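Local coordinates for protein leucine aminopeptidase (Parabacteroides distasonis, PDB 3TC8) that probably removes N-terminal amino acids from peptides as a zinc-dependent exopeptidase of the M28 family, whose members also include glutaminyl cyclases, at residues 59-64 against 134-139; 18-23 against 139-144; 209-214 against 221-226; 157-162 against 248-253; 117-122 against 164-169. All coordinates share one frame; numbering follows the deposited sequence.

Interaction 1: residues 59-64 against 134-139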
# COMPACT_ATOMS: atom_id res chain seq x y z
N LYS A 59 5.38 16.34 3.44
CA LYS A 59 5.93 17.64 3.23
C LYS A 59 7.16 17.88 4.10
O LYS A 59 8.14 18.48 3.65
CB LYS A 59 4.84 18.66 3.49
CG LYS A 59 5.23 20.05 3.07
CD LYS A 59 4.06 21.00 2.98
CE LYS A 59 4.42 22.48 2.72
NZ LYS A 59 3.22 23.31 2.35
N ARG A 60 7.11 17.40 5.34
CA ARG A 60 8.26 17.60 6.23
C ARG A 60 9.49 16.89 5.71
O ARG A 60 10.61 17.38 5.90
CB ARG A 60 7.91 17.07 7.62
CG ARG A 60 9.07 16.72 8.53
CD ARG A 60 8.53 16.16 9.85
NE ARG A 60 7.59 17.10 10.51
CZ ARG A 60 6.33 16.83 10.83
NH1 ARG A 60 5.82 15.62 10.67
NH2 ARG A 60 5.59 17.78 11.34
N PHE A 61 9.34 15.79 5.01
CA PHE A 61 10.47 15.09 4.42
C PHE A 61 11.08 15.83 3.24
O PHE A 61 12.13 15.44 2.75
CB PHE A 61 10.06 13.69 3.96
CG PHE A 61 9.43 12.81 5.01
CD1 PHE A 61 9.69 12.95 6.38
CD2 PHE A 61 8.51 11.85 4.63
CE1 PHE A 61 9.09 12.10 7.30
CE2 PHE A 61 7.93 11.01 5.55
CZ PHE A 61 8.20 11.15 6.88
N GLY A 62 10.37 16.82 2.70
CA GLY A 62 10.83 17.57 1.55
C GLY A 62 10.18 17.19 0.25
O GLY A 62 10.57 17.68 -0.79
N ALA A 63 9.13 16.37 0.29
CA ALA A 63 8.40 16.02 -0.92
C ALA A 63 7.59 17.20 -1.41
O ALA A 63 7.06 17.99 -0.62
CB ALA A 63 7.50 14.84 -0.66
N LYS A 64 7.39 17.25 -2.72
CA LYS A 64 6.40 18.08 -3.34
C LYS A 64 5.06 17.34 -3.25
O LYS A 64 4.96 16.23 -3.81
CB LYS A 64 6.74 18.36 -4.80
CG LYS A 64 5.77 19.26 -5.47
CD LYS A 64 6.14 19.54 -6.91
CE LYS A 64 5.10 20.38 -7.65
NZ LYS A 64 4.90 21.72 -7.03
N ALA A 134 5.38 1.83 6.28
CA ALA A 134 6.63 1.47 5.64
C ALA A 134 7.04 2.56 4.65
O ALA A 134 8.21 2.97 4.60
CB ALA A 134 6.58 0.12 5.01
N LEU A 135 6.10 3.03 3.83
CA LEU A 135 6.41 4.07 2.87
C LEU A 135 6.76 5.39 3.52
O LEU A 135 7.61 6.12 3.00
CB LEU A 135 5.28 4.27 1.88
CG LEU A 135 5.10 3.15 0.85
CD1 LEU A 135 3.98 3.46 -0.13
CD2 LEU A 135 6.38 2.81 0.08
N LEU A 136 6.15 5.76 4.65
CA LEU A 136 6.53 6.94 5.35
C LEU A 136 7.97 6.85 5.81
O LEU A 136 8.71 7.83 5.69
CB LEU A 136 5.62 7.26 6.54
CG LEU A 136 4.22 7.78 6.18
CD1 LEU A 136 3.35 7.74 7.45
CD2 LEU A 136 4.29 9.23 5.64
N GLU A 137 8.38 5.72 6.35
CA GLU A 137 9.76 5.57 6.78
C GLU A 137 10.73 5.59 5.61
O GLU A 137 11.80 6.21 5.67
CB GLU A 137 9.90 4.33 7.64
CG GLU A 137 11.32 4.00 8.04
CD GLU A 137 12.05 5.09 8.79
OE1 GLU A 137 11.40 6.01 9.35
OE2 GLU A 137 13.32 5.01 8.90
N ILE A 138 10.37 4.96 4.49
CA ILE A 138 11.15 5.02 3.26
C ILE A 138 11.29 6.47 2.80
O ILE A 138 12.38 6.95 2.49
CB ILE A 138 10.54 4.11 2.19
CG1 ILE A 138 10.79 2.65 2.52
CG2 ILE A 138 11.06 4.47 0.77
CD1 ILE A 138 9.88 1.69 1.85
N ALA A 139 10.18 7.22 2.81
CA ALA A 139 10.18 8.58 2.38
C ALA A 139 11.03 9.46 3.32
O ALA A 139 11.71 10.39 2.88
CB ALA A 139 8.72 9.09 2.32

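Interaction 2: residues 18-23 against 139-144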
# COMPACT_ATOMS: atom_id res chain seq x y z
N ALA A 18 25.80 2.85 0.51
CA ALA A 18 24.98 3.44 -0.51
C ALA A 18 23.52 3.52 -0.05
O ALA A 18 22.74 4.33 -0.63
CB ALA A 18 25.09 2.61 -1.82
N VAL A 19 23.11 2.70 0.93
CA VAL A 19 21.69 2.52 1.18
C VAL A 19 21.34 2.93 2.62
O VAL A 19 21.93 2.39 3.55
CB VAL A 19 21.26 1.08 0.89
CG1 VAL A 19 19.74 0.97 1.02
CG2 VAL A 19 21.68 0.62 -0.51
N PRO A 20 20.37 3.82 2.81
CA PRO A 20 19.95 4.16 4.15
C PRO A 20 19.41 2.96 4.92
O PRO A 20 18.95 1.97 4.36
CB PRO A 20 18.84 5.18 3.90
CG PRO A 20 19.04 5.71 2.60
CD PRO A 20 19.66 4.61 1.81
N ASP A 21 19.39 3.12 6.24
CA ASP A 21 18.89 2.14 7.19
C ASP A 21 17.40 2.42 7.46
O ASP A 21 17.06 3.47 8.04
CB ASP A 21 19.72 2.36 8.47
CG ASP A 21 19.58 1.27 9.50
OD1 ASP A 21 18.67 0.43 9.42
OD2 ASP A 21 20.39 1.28 10.46
N PHE A 22 16.52 1.52 7.09
CA PHE A 22 15.10 1.62 7.41
C PHE A 22 14.94 1.38 8.92
O PHE A 22 15.33 0.34 9.44
CB PHE A 22 14.37 0.53 6.64
CG PHE A 22 12.85 0.47 6.87
CD1 PHE A 22 12.32 -0.32 7.86
CD2 PHE A 22 12.01 1.15 6.02
CE1 PHE A 22 10.95 -0.43 8.00
CE2 PHE A 22 10.63 1.03 6.16
CZ PHE A 22 10.12 0.22 7.14
N ASN A 23 14.34 2.35 9.61
CA ASN A 23 14.12 2.22 11.05
C ASN A 23 12.76 1.61 11.27
O ASN A 23 11.71 2.27 11.11
CB ASN A 23 14.25 3.62 11.68
CG ASN A 23 14.10 3.64 13.17
OD1 ASN A 23 13.34 2.93 13.75
ND2 ASN A 23 14.73 4.64 13.77
N ALA A 139 10.18 7.22 2.81
CA ALA A 139 10.18 8.58 2.38
C ALA A 139 11.03 9.46 3.32
O ALA A 139 11.71 10.39 2.88
CB ALA A 139 8.72 9.09 2.32
N ARG A 140 11.00 9.16 4.63
CA ARG A 140 11.83 9.86 5.56
C ARG A 140 13.30 9.72 5.22
O ARG A 140 14.10 10.66 5.22
CB ARG A 140 11.57 9.39 7.00
CG ARG A 140 12.25 10.25 8.05
CD ARG A 140 11.89 9.86 9.47
NE ARG A 140 12.49 8.59 9.87
CZ ARG A 140 13.58 8.46 10.59
NH1 ARG A 140 14.24 9.49 11.11
NH2 ARG A 140 14.02 7.25 10.81
N GLN A 141 13.70 8.50 4.85
CA GLN A 141 15.07 8.25 4.44
C GLN A 141 15.42 8.92 3.11
O GLN A 141 16.50 9.50 2.97
CB GLN A 141 15.32 6.77 4.34
CG GLN A 141 15.22 6.01 5.68
CD GLN A 141 16.11 6.53 6.75
OE1 GLN A 141 17.25 6.97 6.47
NE2 GLN A 141 15.63 6.51 8.00
N ILE A 142 14.50 8.91 2.15
CA ILE A 142 14.73 9.57 0.88
C ILE A 142 14.93 11.06 1.09
O ILE A 142 15.80 11.67 0.48
CB ILE A 142 13.55 9.30 -0.11
CG1 ILE A 142 13.51 7.84 -0.51
CG2 ILE A 142 13.62 10.23 -1.31
CD1 ILE A 142 12.18 7.42 -1.13
N GLY A 143 14.13 11.68 1.97
CA GLY A 143 14.28 13.08 2.22
C GLY A 143 15.66 13.44 2.76
O GLY A 143 16.15 14.53 2.54
N GLN A 144 16.28 12.54 3.50
CA GLN A 144 17.61 12.78 4.07
C GLN A 144 18.75 12.43 3.11
O GLN A 144 19.85 12.98 3.27
CB GLN A 144 17.80 11.93 5.34
CG GLN A 144 16.86 12.26 6.56
CD GLN A 144 16.83 11.15 7.75
OE1 GLN A 144 16.37 11.42 8.90
NE2 GLN A 144 17.33 9.96 7.47
O HOH W 1 19.76 5.88 7.30
O HOH W 2 16.45 6.35 12.11

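Interaction 3: residues 209-214 against 221-226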
# COMPACT_ATOMS: atom_id res chain seq x y z
N PHE A 209 5.59 -13.18 1.60
CA PHE A 209 5.39 -12.49 0.35
C PHE A 209 5.79 -13.42 -0.79
O PHE A 209 6.98 -13.74 -0.96
CB PHE A 209 6.23 -11.21 0.27
CG PHE A 209 6.13 -10.33 1.50
CD1 PHE A 209 4.93 -9.99 2.09
CD2 PHE A 209 7.30 -9.81 2.08
CE1 PHE A 209 4.86 -9.18 3.20
CE2 PHE A 209 7.22 -8.98 3.18
CZ PHE A 209 6.03 -8.67 3.75
N PHE A 210 4.79 -13.91 -1.54
CA PHE A 210 5.04 -14.75 -2.70
C PHE A 210 5.07 -13.87 -3.94
O PHE A 210 4.70 -12.70 -3.95
CB PHE A 210 3.92 -15.80 -2.80
CG PHE A 210 4.01 -16.93 -1.81
CD1 PHE A 210 3.65 -16.77 -0.48
CD2 PHE A 210 4.47 -18.15 -2.23
CE1 PHE A 210 3.73 -17.80 0.40
CE2 PHE A 210 4.57 -19.20 -1.32
CZ PHE A 210 4.19 -19.03 -0.04
N LYS A 211 5.57 -14.46 -5.03
CA LYS A 211 5.63 -13.73 -6.30
C LYS A 211 4.21 -13.73 -6.91
O LYS A 211 3.71 -14.78 -7.37
CB LYS A 211 6.65 -14.37 -7.22
CG LYS A 211 8.04 -14.40 -6.64
CD LYS A 211 9.02 -15.04 -7.58
CE LYS A 211 10.36 -15.24 -7.00
NZ LYS A 211 11.25 -15.96 -8.00
N GLU A 212 3.54 -12.59 -6.84
CA GLU A 212 2.13 -12.54 -7.19
C GLU A 212 1.94 -12.60 -8.71
O GLU A 212 2.75 -12.10 -9.46
CB GLU A 212 1.56 -11.28 -6.51
CG GLU A 212 0.08 -11.05 -6.65
CD GLU A 212 -0.36 -10.46 -7.97
OE1 GLU A 212 0.37 -9.58 -8.48
OE2 GLU A 212 -1.45 -10.87 -8.48
N GLN A 213 0.85 -13.21 -9.15
CA GLN A 213 0.71 -13.54 -10.59
C GLN A 213 0.62 -12.33 -11.49
O GLN A 213 1.28 -12.30 -12.52
CB GLN A 213 -0.49 -14.44 -10.84
CG GLN A 213 -0.28 -15.83 -10.39
CD GLN A 213 0.83 -16.53 -11.10
OE1 GLN A 213 0.97 -16.40 -12.31
NE2 GLN A 213 1.72 -17.16 -10.33
N GLN A 214 -0.18 -11.31 -11.11
CA GLN A 214 -0.29 -10.15 -11.99
C GLN A 214 1.04 -9.39 -12.09
O GLN A 214 1.43 -8.89 -13.14
CB GLN A 214 -1.38 -9.20 -11.54
CG GLN A 214 -2.75 -9.85 -11.49
CD GLN A 214 -3.86 -8.81 -11.41
OE1 GLN A 214 -4.30 -8.29 -12.45
NE2 GLN A 214 -4.31 -8.49 -10.21
N PRO A 221 10.68 -8.97 -14.32
CA PRO A 221 12.05 -8.53 -13.96
C PRO A 221 12.08 -7.73 -12.68
O PRO A 221 13.08 -7.75 -11.96
CB PRO A 221 12.47 -7.68 -15.17
CG PRO A 221 11.66 -8.22 -16.31
CD PRO A 221 10.33 -8.57 -15.70
N ILE A 222 11.01 -7.00 -12.38
CA ILE A 222 10.91 -6.23 -11.16
C ILE A 222 10.74 -7.17 -9.97
O ILE A 222 11.39 -6.99 -8.94
CB ILE A 222 9.77 -5.17 -11.22
CG1 ILE A 222 9.87 -4.31 -12.51
CG2 ILE A 222 9.76 -4.31 -9.96
CD1 ILE A 222 11.21 -3.60 -12.71
N VAL A 223 9.85 -8.16 -10.11
CA VAL A 223 9.72 -9.19 -9.10
C VAL A 223 11.08 -9.81 -8.79
O VAL A 223 11.49 -9.95 -7.64
CB VAL A 223 8.68 -10.29 -9.46
CG1 VAL A 223 8.66 -11.37 -8.40
CG2 VAL A 223 7.29 -9.68 -9.68
N GLU A 224 11.77 -10.25 -9.84
CA GLU A 224 13.04 -10.91 -9.66
C GLU A 224 14.07 -10.01 -8.97
O GLU A 224 14.80 -10.46 -8.10
CB GLU A 224 13.56 -11.47 -10.98
CG GLU A 224 12.67 -12.65 -11.46
CD GLU A 224 12.63 -13.79 -10.48
OE1 GLU A 224 13.75 -14.20 -10.01
OE2 GLU A 224 11.51 -14.27 -10.19
N MSE A 225 14.13 -8.76 -9.37
CA MSE A 225 15.07 -7.83 -8.76
C MSE A 225 14.79 -7.66 -7.27
O MSE A 225 15.71 -7.70 -6.45
CB MSE A 225 14.93 -6.49 -9.44
CG MSE A 225 15.67 -5.30 -8.80
SE MSE A 225 15.54 -3.64 -9.70
CE MSE A 225 13.63 -3.37 -9.56
N VAL A 226 13.52 -7.49 -6.91
CA VAL A 226 13.15 -7.32 -5.52
C VAL A 226 13.39 -8.58 -4.69
O VAL A 226 13.96 -8.52 -3.61
CB VAL A 226 11.66 -6.81 -5.41
CG1 VAL A 226 11.17 -6.82 -3.96
CG2 VAL A 226 11.56 -5.44 -6.03

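Interaction 4: residues 157-162 against 248-253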
# COMPACT_ATOMS: atom_id res chain seq x y z
N ASP A 157 -6.53 6.29 -2.00
CA ASP A 157 -7.73 6.22 -1.19
C ASP A 157 -8.75 5.27 -1.75
O ASP A 157 -8.66 4.80 -2.89
CB ASP A 157 -8.35 7.63 -1.08
CG ASP A 157 -9.25 7.85 0.10
OD1 ASP A 157 -9.42 6.94 0.96
OD2 ASP A 157 -9.72 9.00 0.22
N ALA A 158 -9.69 4.92 -0.91
CA ALA A 158 -10.90 4.22 -1.32
C ALA A 158 -10.56 2.91 -2.03
O ALA A 158 -11.27 2.50 -2.97
CB ALA A 158 -11.79 5.11 -2.13
N GLU A 159 -9.56 2.19 -1.54
CA GLU A 159 -9.23 0.90 -2.08
C GLU A 159 -10.13 -0.21 -1.56
O GLU A 159 -10.34 -1.19 -2.26
CB GLU A 159 -7.76 0.57 -1.78
CG GLU A 159 -7.28 -0.80 -2.29
CD GLU A 159 -7.62 -2.01 -1.46
OE1 GLU A 159 -7.79 -1.83 -0.23
OE2 GLU A 159 -7.70 -3.14 -2.07
N ASP A 160 -10.56 -0.05 -0.31
CA ASP A 160 -11.10 -1.19 0.46
C ASP A 160 -12.58 -0.99 0.82
O ASP A 160 -13.03 -1.49 1.85
CB ASP A 160 -10.26 -1.45 1.70
CG ASP A 160 -10.05 -2.91 1.97
OD1 ASP A 160 -10.41 -3.76 1.15
OD2 ASP A 160 -9.49 -3.24 2.99
N TYR A 161 -13.32 -0.37 -0.09
CA TYR A 161 -14.76 -0.09 0.04
C TYR A 161 -15.54 -0.91 -1.00
O TYR A 161 -16.66 -0.55 -1.37
CB TYR A 161 -15.01 1.43 -0.10
CG TYR A 161 -16.12 2.03 0.76
CD1 TYR A 161 -17.48 1.72 0.56
CD2 TYR A 161 -15.83 2.98 1.72
CE1 TYR A 161 -18.44 2.34 1.32
CE2 TYR A 161 -16.80 3.64 2.45
CZ TYR A 161 -18.12 3.30 2.23
OH TYR A 161 -19.09 3.96 2.96
N GLY A 162 -15.00 -2.03 -1.44
CA GLY A 162 -15.67 -2.88 -2.40
C GLY A 162 -16.80 -3.68 -1.79
O GLY A 162 -16.97 -3.75 -0.57
N THR A 248 -6.26 -9.24 -6.66
CA THR A 248 -6.81 -7.96 -7.07
C THR A 248 -6.29 -6.89 -6.13
O THR A 248 -6.45 -6.99 -4.92
CB THR A 248 -8.35 -7.98 -7.00
OG1 THR A 248 -8.85 -9.00 -7.85
CG2 THR A 248 -8.92 -6.61 -7.34
N ASP A 249 -5.61 -5.90 -6.67
CA ASP A 249 -5.05 -4.84 -5.84
C ASP A 249 -4.71 -3.64 -6.69
O ASP A 249 -4.87 -3.65 -7.92
CB ASP A 249 -3.83 -5.38 -5.09
CG ASP A 249 -3.66 -4.82 -3.69
OD1 ASP A 249 -4.28 -3.79 -3.37
OD2 ASP A 249 -2.85 -5.44 -2.90
N ASP A 250 -4.27 -2.55 -6.06
CA ASP A 250 -4.12 -1.31 -6.76
C ASP A 250 -3.17 -1.39 -7.94
O ASP A 250 -3.31 -0.65 -8.90
CB ASP A 250 -3.60 -0.22 -5.77
CG ASP A 250 -4.62 0.23 -4.69
OD1 ASP A 250 -5.67 0.72 -5.08
OD2 ASP A 250 -4.33 0.11 -3.49
N HIS A 251 -2.17 -2.27 -7.85
CA HIS A 251 -1.18 -2.36 -8.94
C HIS A 251 -1.79 -2.75 -10.28
O HIS A 251 -1.30 -2.28 -11.32
CB HIS A 251 -0.05 -3.33 -8.56
CG HIS A 251 -0.44 -4.76 -8.43
ND1 HIS A 251 -1.53 -5.15 -7.69
CD2 HIS A 251 0.13 -5.87 -8.95
CE1 HIS A 251 -1.63 -6.47 -7.77
NE2 HIS A 251 -0.62 -6.93 -8.52
N GLN A 252 -2.89 -3.51 -10.28
CA GLN A 252 -3.48 -3.88 -11.58
C GLN A 252 -3.99 -2.66 -12.34
O GLN A 252 -3.96 -2.64 -13.56
CB GLN A 252 -4.57 -4.92 -11.44
CG GLN A 252 -5.85 -4.43 -10.98
CD GLN A 252 -6.80 -5.59 -10.72
OE1 GLN A 252 -6.44 -6.50 -9.98
NE2 GLN A 252 -8.03 -5.51 -11.24
N TYR A 253 -4.47 -1.66 -11.60
CA TYR A 253 -5.01 -0.47 -12.20
C TYR A 253 -3.93 0.52 -12.62
O TYR A 253 -4.12 1.27 -13.56
CB TYR A 253 -6.08 0.13 -11.28
CG TYR A 253 -7.29 -0.71 -11.12
CD1 TYR A 253 -8.24 -0.80 -12.13
CD2 TYR A 253 -7.48 -1.47 -9.99
CE1 TYR A 253 -9.39 -1.59 -11.98
CE2 TYR A 253 -8.60 -2.29 -9.83
CZ TYR A 253 -9.55 -2.34 -10.81
OH TYR A 253 -10.66 -3.12 -10.64
O HOH W 3 -7.56 2.84 -4.61
O HOH W 4 -8.49 -5.05 -4.04

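Interaction 5: residues 117-122 against 164-169. With EDO (1,2-ethanediol), chain E.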
# COMPACT_ATOMS: atom_id res chain seq x y z
N LYS A 117 -20.34 -8.22 13.89
CA LYS A 117 -19.24 -7.34 13.53
C LYS A 117 -19.13 -7.09 12.03
O LYS A 117 -18.28 -6.29 11.62
CB LYS A 117 -17.91 -7.90 14.05
CG LYS A 117 -17.84 -8.02 15.56
CD LYS A 117 -17.97 -6.70 16.27
CE LYS A 117 -17.78 -6.85 17.79
NZ LYS A 117 -17.86 -5.49 18.40
N HIS A 118 -19.97 -7.72 11.20
CA HIS A 118 -19.77 -7.61 9.78
C HIS A 118 -19.86 -6.19 9.26
O HIS A 118 -19.18 -5.85 8.28
CB HIS A 118 -20.79 -8.45 9.03
CG HIS A 118 -20.51 -9.91 9.12
ND1 HIS A 118 -21.41 -10.87 8.68
CD2 HIS A 118 -19.43 -10.57 9.62
CE1 HIS A 118 -20.86 -12.07 8.87
NE2 HIS A 118 -19.65 -11.91 9.43
N ARG A 119 -20.67 -5.35 9.92
CA ARG A 119 -20.93 -4.02 9.46
C ARG A 119 -20.15 -2.96 10.24
O ARG A 119 -20.47 -1.76 10.14
CB ARG A 119 -22.45 -3.75 9.48
CG ARG A 119 -23.14 -4.55 8.42
CD ARG A 119 -24.65 -4.63 8.62
NE ARG A 119 -25.31 -5.53 7.65
CZ ARG A 119 -25.26 -6.86 7.68
NH1 ARG A 119 -24.69 -7.52 8.67
NH2 ARG A 119 -25.83 -7.58 6.69
N THR A 120 -19.10 -3.39 10.95
CA THR A 120 -18.27 -2.50 11.77
C THR A 120 -16.94 -2.22 11.10
O THR A 120 -16.27 -3.15 10.65
CB THR A 120 -18.01 -3.16 13.12
OG1 THR A 120 -19.27 -3.41 13.76
CG2 THR A 120 -17.19 -2.27 14.05
N PRO A 121 -16.52 -0.97 10.98
CA PRO A 121 -15.20 -0.67 10.42
C PRO A 121 -14.09 -1.31 11.19
O PRO A 121 -14.15 -1.51 12.41
CB PRO A 121 -15.09 0.86 10.54
CG PRO A 121 -16.53 1.32 10.47
CD PRO A 121 -17.27 0.27 11.29
N LEU A 122 -13.05 -1.68 10.47
CA LEU A 122 -11.86 -2.28 11.10
C LEU A 122 -10.74 -1.24 11.20
O LEU A 122 -10.71 -0.23 10.51
CB LEU A 122 -11.48 -3.56 10.40
CG LEU A 122 -11.34 -3.57 8.86
CD1 LEU A 122 -10.04 -2.87 8.39
CD2 LEU A 122 -11.43 -4.98 8.32
N PRO A 164 -19.24 -5.95 -0.04
CA PRO A 164 -18.97 -6.90 1.04
C PRO A 164 -19.66 -8.25 0.83
O PRO A 164 -20.61 -8.39 0.04
CB PRO A 164 -19.53 -6.18 2.26
CG PRO A 164 -20.61 -5.35 1.73
CD PRO A 164 -20.18 -4.90 0.37
N GLU A 165 -19.23 -9.21 1.62
CA GLU A 165 -19.73 -10.57 1.51
C GLU A 165 -21.23 -10.67 1.69
O GLU A 165 -21.85 -11.55 1.11
CB GLU A 165 -19.05 -11.47 2.53
CG GLU A 165 -17.56 -11.64 2.30
CD GLU A 165 -17.24 -12.36 1.00
OE1 GLU A 165 -17.46 -13.55 0.96
OE2 GLU A 165 -16.80 -11.70 0.02
N PHE A 166 -21.82 -9.76 2.47
CA PHE A 166 -23.25 -9.83 2.77
C PHE A 166 -24.11 -9.12 1.75
O PHE A 166 -25.34 -9.11 1.91
CB PHE A 166 -23.50 -9.30 4.22
CG PHE A 166 -22.97 -7.91 4.47
CD1 PHE A 166 -23.65 -6.79 4.06
CD2 PHE A 166 -21.79 -7.71 5.16
CE1 PHE A 166 -23.18 -5.52 4.31
CE2 PHE A 166 -21.30 -6.44 5.42
CZ PHE A 166 -21.98 -5.33 5.00
N VAL A 167 -23.53 -8.55 0.70
CA VAL A 167 -24.29 -7.95 -0.39
C VAL A 167 -24.25 -8.87 -1.59
O VAL A 167 -23.19 -9.26 -2.05
CB VAL A 167 -23.70 -6.55 -0.74
CG1 VAL A 167 -24.20 -6.00 -2.08
CG2 VAL A 167 -24.00 -5.54 0.38
N THR A 168 -25.42 -9.22 -2.11
CA THR A 168 -25.54 -10.14 -3.24
C THR A 168 -25.41 -9.49 -4.61
O THR A 168 -24.95 -10.16 -5.53
CB THR A 168 -26.86 -10.93 -3.15
OG1 THR A 168 -27.94 -10.00 -3.18
CG2 THR A 168 -26.93 -11.80 -1.90
N ASP A 169 -25.76 -8.23 -4.76
CA ASP A 169 -25.60 -7.56 -6.04
C ASP A 169 -24.13 -7.42 -6.41
O ASP A 169 -23.27 -7.25 -5.52
CB ASP A 169 -26.27 -6.20 -6.02
CG ASP A 169 -27.75 -6.25 -6.46
OD1 ASP A 169 -28.38 -7.37 -6.63
OD2 ASP A 169 -28.29 -5.13 -6.65
C1 EDO E . -25.90 -11.66 7.48
O1 EDO E . -26.44 -10.45 6.91
C2 EDO E . -24.93 -11.34 8.61
O2 EDO E . -24.06 -10.27 8.22

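Interaction 1: residues 59-64 against 134-139
The ring of Phe61 is the one side chain of 59-64 that crosses to helix 125-144, where it settles against Leu136 and Ala139, residues one turn apart. The apolar part of the contact is close on one side and looser on the other. Phe61 CD2 rests 3.6 Å from Ala139 CB, while Phe61 CE2 approaches one methyl branch of Leu136, CD2, at 4.1 Å. Placing CG beside the backbone N (chi1 -56°) directs the ring at the other helix, its CD2-CE2 side nearest.

A second kind of contact joins ring carbons to backbone. Phe61 CE2 lies 3.3 Å from Leu136 O and Phe61 CZ 3.6 Å from the same oxygen, an oblique approach of C-H groups to a carbonyl; nearer the root, Phe61 CB is 3.8 Å from Ala139 O. No hydrogen bond spans the two segments; the contact is van der Waals packing. Tyr30 of helix 24-36 adds to the packing around Phe61 and Leu136, and Leu58 touches Ala139.

Just after the ring the backbone closes off the helix. Gly62 leaves helical geometry with positive phi, and its N bonds to Lys59 O at 2.9 Å. This is a Schellman motif, which ends helix 45-60 and turns the chain into edge strand 64-73, while Phe61 ties that helix end to a helix covering the central sheet of an alpha/beta fold.

Interaction 2: residues 18-23 against 139-144
The guanidinium of Arg140 meets Asn23 with its edge: Asn23 CB lies near its plane, 3.7 Å from NH2, and a water in that plane accepts from NH2. The same water accepts from Asn23 ND2 at 2.9 Å, linking two flat groups whose planes stand 73° apart. The amide of Gln141 is covered by backbone instead, since Asp21 O sits above its plane, 3.5 Å from CD, too poorly angled for a bond to NE2. Beside it, Pro20 CB touches Gln141 OE1 at 3.5 Å. A bend at chi2 (-56°) folds the amide back along the helix, and a second water, accepting from Asp21 N, donates to OE1 at 2.9 Å. An alanine in place of Gln141 is likely to leave this water and Glu137 each short of a partner and to uncover Pro20. Glu137 accepts from Gln141 NE2, Arg140 NE and Asn23 N, while Asn23 OD1 receives Ser26 N: an N-cap that starts helix 24-36 alongside helix 125-144.

Interaction 3: residues 209-214 against 221-226
Lys211, the last residue of strand 209-211, meets Val223 and Glu224 across a strand-to-helix connection: helix 213-233 is kinked at Pro221 and Ile222, and residues 221-226 run back beside the strand. The lysine chain runs extended beyond CG, with CG itself beside the backbone N (chi1 -59°). Its early methylenes lie obliquely against one branch of Val223, CG to CG1 at 3.6 Å and CD to CG1 at 3.8 Å. The tip crosses Glu224 at about a right angle, and NZ forms a salt bridge to Glu224 OE2 at 2.8 Å on the syn lone pair. Glu224 starts out pointing away and reaches the ammonium by bending at chi2; Lys211 NZ also hydrogen-bonds Asn241 OD1.

Between strand and helix stands Glu212, the N-cap residue, whose OE2 receives Gln214 N at 3.0 Å from above the carboxylate plane. Ile247 N also bonds OE2, and His251 NE2 bonds OE1. Deeper in, Val223 packs on Ile263 of the edge strand 262-266.

Interaction 4: residues 157-162 against 248-253
Glu159, the residue just before the zinc ligand Asp160, packs against Asp250 at the metal site of this M28 peptidase fold, where Asp160 shares the zinc ion with Asp127 and His281. From the root outward, Glu159 CB lies 3.9 Å from Asp250 OD2. Glu159 CG is pressed closest, 3.3 Å from OD2 and 3.6 Å from OD1 of Asp250, so the methylene sits in front of both oxygens, tilted out of their plane. A bend at chi2 (-81°) then turns the carboxylate away from Asp250, its plane 75° from that of the aspartate; the nearest side-chain atom is about 4 Å from the zinc ion. At the tip, Glu159 OE2 and Asp249 OD1 are neighbours at 3.7 Å with no bond between them, and OE2 takes a bond at 2.9 Å from a water that also donates to Thr248 O.

Asp250 OD1 is itself gripped, by Thr179 and by another water at 2.9 Å, which donates to Asp157 O as well. A leucine in place of Asp250 would probably leave Thr179 and that water without their acceptor and disturb the seat of the Glu159 methylene. Asp249 OD1 is steadied within its own segment: Asp250 N reaches it at 3.0 Å on the anti side, 33° out of the carboxylate plane.

Interaction 5: residues 117-122 against 164-169
Arg119 lays its guanidinium over one face of Phe166, and this stack is the close-packed half of the contact. Arg119 CZ sits 4.0 Å from the centroid of the Phe166 ring, 14° off the normal, a cation-pi pair with the two planes 30° apart. NH2 approaches Phe166 CD1 to 3.5 Å, and further back along the extended arginine chain CG meets Phe166 CZ at 3.7 Å. Pro164 CG covers the opposite face of the ring, and Tyr108 meets Phe166 edge-to-face. The phenyl group reaches this slot with CG placed between the backbone N and the carbonyl carbon (chi1 56°).

His118 fits more loosely: its CB is 4.1 Å from Phe166 CD2, although its backbone O comes to 3.6 Å from CE2. On the outer side lies a 1,2-ethanediol, probably from the crystallisation liquor. Its O2 bonds His118 ND1 at 2.8 Å and accepts from Arg119 NH1 at 2.9 Å, while O1 accepts from NH2.

The arginine thus divides its chemistry between two type I turns at the surface: its face lies on the aromatic ring, and N-H groups at its edge are, in this crystal, satisfied by the hydroxyls of the diol.

In the fold
Along the chain, interaction 1 falls within the span that interaction 2 closes, and interaction 3 within that of interaction 4; interaction 5 alternates with 1, 2 and 4. Interactions 1 and 2, with centres 9 Å apart, share helix 125-144 and Ala139, and Glu137 bridges them through Asn23. On the other side of the chain's centre lie interactions 4 and 5, 17 Å apart, each with one segment on the loop after strand 150-156. Interactions 1 and 2 therefore join helices and the N-terminal segment far from the metal, interactions 4 and 5 join loops at and beyond the zinc site, and interaction 3 ties a neighbouring strand and helix to interaction 4, through Glu212 with His251 and Gln214 with Gln252.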